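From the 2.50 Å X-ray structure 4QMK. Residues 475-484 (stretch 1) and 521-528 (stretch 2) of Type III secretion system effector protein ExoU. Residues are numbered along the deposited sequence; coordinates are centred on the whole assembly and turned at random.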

# COMPACT_ATOMS: atom_id res chain seq x y z
N ASP A 475 37.54 -10.97 -17.27
CA ASP A 475 37.42 -12.01 -16.27
C ASP A 475 36.42 -11.60 -15.20
O ASP A 475 35.66 -12.43 -14.74
N ALA A 476 36.41 -10.34 -14.78
CA ALA A 476 35.47 -9.94 -13.75
C ALA A 476 34.05 -9.99 -14.24
O ALA A 476 33.20 -10.39 -13.48
N GLN A 477 33.78 -9.57 -15.49
CA GLN A 477 32.44 -9.77 -16.07
C GLN A 477 32.05 -11.24 -16.01
O GLN A 477 30.92 -11.57 -15.70
N GLN A 478 32.99 -12.15 -16.25
CA GLN A 478 32.63 -13.57 -16.20
C GLN A 478 32.40 -14.09 -14.79
O GLN A 478 31.46 -14.85 -14.55
N ALA A 479 33.22 -13.69 -13.84
CA ALA A 479 33.05 -14.20 -12.49
C ALA A 479 31.76 -13.65 -11.91
O ALA A 479 31.08 -14.39 -11.18
N LEU A 480 31.43 -12.37 -12.18
CA LEU A 480 30.17 -11.78 -11.64
C LEU A 480 28.99 -12.46 -12.26
O LEU A 480 28.00 -12.72 -11.58
N GLN A 481 29.08 -12.77 -13.54
CA GLN A 481 28.01 -13.53 -14.21
C GLN A 481 27.84 -14.89 -13.55
O GLN A 481 26.72 -15.26 -13.22
N ALA A 482 28.93 -15.60 -13.28
CA ALA A 482 28.84 -16.92 -12.58
C ALA A 482 28.16 -16.75 -11.22
O ALA A 482 27.42 -17.59 -10.78
N LEU A 483 28.43 -15.67 -10.55
CA LEU A 483 27.83 -15.44 -9.22
C LEU A 483 26.37 -15.23 -9.38
O LEU A 483 25.58 -15.80 -8.62
N ASP A 484 25.99 -14.37 -10.32
CA ASP A 484 24.57 -14.13 -10.56
C ASP A 484 23.86 -15.46 -10.87
O ASP A 484 22.77 -15.73 -10.34
N GLU A 521 37.77 -4.09 -3.17
CA GLU A 521 36.80 -3.01 -2.95
C GLU A 521 35.96 -2.80 -4.20
O GLU A 521 34.77 -2.52 -4.12
N TRP A 522 36.63 -2.83 -5.34
CA TRP A 522 35.94 -2.57 -6.60
C TRP A 522 34.84 -3.60 -6.89
O TRP A 522 33.68 -3.24 -7.17
N LEU A 523 35.17 -4.87 -6.75
CA LEU A 523 34.21 -5.93 -7.00
C LEU A 523 33.10 -5.81 -6.02
O LEU A 523 31.95 -6.12 -6.35
N GLY A 524 33.44 -5.42 -4.80
CA GLY A 524 32.42 -5.23 -3.78
C GLY A 524 31.39 -4.15 -4.16
O GLY A 524 30.20 -4.27 -3.86
N LYS A 525 31.86 -3.10 -4.82
CA LYS A 525 30.96 -2.07 -5.34
C LYS A 525 30.08 -2.68 -6.38
O LYS A 525 28.92 -2.35 -6.46
N ARG A 526 30.64 -3.52 -7.25
CA ARG A 526 29.81 -4.09 -8.39
C ARG A 526 28.71 -4.94 -7.88
O ARG A 526 27.62 -4.98 -8.45
N LEU A 527 28.96 -5.58 -6.74
CA LEU A 527 27.92 -6.34 -6.07
C LEU A 527 26.80 -5.45 -5.56
O LEU A 527 25.75 -6.01 -5.21
N ASN A 528 27.03 -4.12 -5.44
CA ASN A 528 25.99 -3.18 -4.99
C ASN A 528 25.26 -2.50 -6.18
O ASN A 528 24.56 -1.51 -5.99

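Stretch 1 lies within a helix, and stretch 2 is largely helical. The two helix axes approach to 11.7 Å, with 47° between their N-to-C directions, so the helices run broadly the same way while diverging from strict alignment. At that separation the backbones do not meet, and the gap is bridged by side chains: the nearest CA atoms lie 8.0 Å apart for Ala476 CA and Leu523 CA and 8.1 Å apart for Leu480 CA and Leu527 CA. The pairs are four residues apart in both stretches, about one helical turn. The contact is small, burying 236 Å² summed over both sides, and no hydrogen bond crosses it.

Asp475 (chi1 m) opens stretch 1 without touching stretch 2; Asp475 CB stays 8.4 Å from Leu523 CD2, its nearest approach. Ala476 makes the first contact. Its CB points toward stretch 2 and has two apolar neighbours, Leu523 CD2 at 4.1 Å from Ala476 CB and Trp522 CZ3 at 4.2 Å from the same atom. Neither partner starts out aimed at stretch 1: the CA-to-CB bonds of Trp522 and Leu523 point sideways, and the ends of their side chains come nearer. Trp522 does so with chi1 t and chi2 97°, meeting the methyl group obliquely, while its NE1 is hydrogen-bonded elsewhere in the structure. Leu523 is m,t.

Gln477 points away, and Gln478 is out of reach; both have chi1 m and are exposed. Ala479 does point toward stretch 2, but Ala479 CB remains 6.4 Å from Leu523 CD2, its nearest approach, so direction alone does not make a contact here.

Leu480 has the largest covered area of any residue in either stretch, 69 Å². It is m,t, its CB points toward stretch 2, and its two methyl groups have different nearest neighbours. Leu480 CD1 lies 3.9 Å from Arg526 CB, whereas Leu480 CD2 reaches Leu527 CD1 at 3.4 Å, a tight apolar approach and the shortest contact between the stretches. Arg526 thus contributes the aliphatic base of its side chain: its CB points toward stretch 1, but the m,m,p chain then leads away, and NH1 is hydrogen-bonded elsewhere in the structure. Leu527, m,p, behaves in the reverse sense, starting sideways and ending nearer.

Gln481 (chi1 t) and Ala482 lie on a part of the helix out of reach of stretch 2. One turn beyond Ala479, Leu483 points inward again. Its t,p rotamer places CD2 4.3 Å from Leu527 CD2, so Leu527 touches both Leu480 and Leu483 and the apolar packing ends there. Asp484, chi1 t, is out of reach, and its OD1 is hydrogen-bonded elsewhere in the structure.

The polar bonding between these residues is therefore internal to each stretch. In stretch 2, Asn528 ND2 donates to Gly524 O at 2.9 Å with an N-H...O angle of 146°, tying the side chain back to the preceding turn.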

# COMPACT_ATOMS: atom_id res chain seq x y z
CB ASP A 475 38.74 -12.32 -15.57
CG ASP A 475 39.79 -12.86 -16.48
OD1 ASP A 475 39.49 -13.42 -17.57
OD2 ASP A 475 40.96 -12.71 -16.11
CB ALA A 476 35.80 -8.56 -13.22
CB GLN A 477 32.33 -9.31 -17.56
CG GLN A 477 31.96 -7.83 -17.80
CD GLN A 477 32.71 -7.11 -18.98
OE1 GLN A 477 33.54 -7.69 -19.74
NE2 GLN A 477 32.43 -5.79 -19.10
CB GLN A 478 33.65 -14.43 -16.92
CG GLN A 478 33.69 -14.12 -18.40
CD GLN A 478 34.78 -14.86 -19.17
OE1 GLN A 478 35.60 -15.65 -18.61
NE2 GLN A 478 34.80 -14.64 -20.48
CB ALA A 479 34.23 -13.82 -11.63
CB LEU A 480 30.08 -10.24 -11.85
CG LEU A 480 31.08 -9.43 -11.04
CD1 LEU A 480 31.28 -8.03 -11.57
CD2 LEU A 480 30.69 -9.40 -9.57
CB GLN A 481 28.30 -13.67 -15.68
CG GLN A 481 27.18 -14.36 -16.44
CD GLN A 481 25.84 -13.62 -16.33
OE1 GLN A 481 25.75 -12.46 -16.72
NE2 GLN A 481 24.79 -14.31 -15.86
CB ALA A 482 30.24 -17.55 -12.41
CB LEU A 483 28.45 -14.23 -8.52
CG LEU A 483 27.89 -13.95 -7.15
CD1 LEU A 483 28.16 -15.15 -6.26
CD2 LEU A 483 28.52 -12.71 -6.56
CB ASP A 484 24.36 -13.16 -11.72
CG ASP A 484 22.90 -12.85 -11.96
OD1 ASP A 484 22.26 -12.18 -11.11
OD2 ASP A 484 22.38 -13.28 -12.99
CB GLU A 521 37.45 -1.64 -2.70
CG GLU A 521 38.56 -1.49 -1.71
CD GLU A 521 39.06 -0.01 -1.70
OE1 GLU A 521 40.20 0.27 -2.21
OE2 GLU A 521 38.29 0.89 -1.24
CB TRP A 522 36.95 -2.51 -7.69
CG TRP A 522 36.42 -2.10 -9.00
CD1 TRP A 522 36.44 -0.86 -9.53
CD2 TRP A 522 35.92 -2.96 -10.03
NE1 TRP A 522 35.94 -0.87 -10.82
CE2 TRP A 522 35.61 -2.16 -11.13
CE3 TRP A 522 35.75 -4.35 -10.14
CZ2 TRP A 522 35.13 -2.68 -12.29
CZ3 TRP A 522 35.21 -4.88 -11.32
CH2 TRP A 522 34.92 -4.06 -12.35
CB LEU A 523 34.87 -7.30 -6.83
CG LEU A 523 35.93 -7.57 -7.90
CD1 LEU A 523 36.89 -8.57 -7.38
CD2 LEU A 523 35.26 -8.04 -9.20
CB LYS A 525 31.66 -0.91 -6.04
CG LYS A 525 32.80 -0.18 -5.35
CD LYS A 525 32.37 0.54 -4.15
CE LYS A 525 33.57 1.16 -3.45
NZ LYS A 525 34.13 2.25 -4.27
CB ARG A 526 30.64 -4.87 -9.38
CG ARG A 526 31.74 -4.08 -10.08
CD ARG A 526 31.32 -2.84 -10.85
NE ARG A 526 30.70 -1.69 -10.12
CZ ARG A 526 31.34 -0.71 -9.49
NH1 ARG A 526 30.63 0.30 -8.97
NH2 ARG A 526 32.67 -0.72 -9.34
CB LEU A 527 28.48 -7.18 -4.91
CG LEU A 527 28.92 -8.56 -5.29
CD1 LEU A 527 29.99 -8.49 -6.34
CD2 LEU A 527 29.47 -9.29 -4.11
CB ASN A 528 26.50 -2.09 -4.03
CG ASN A 528 26.77 -2.60 -2.62
OD1 ASN A 528 25.94 -2.45 -1.72
ND2 ASN A 528 27.94 -3.15 -2.40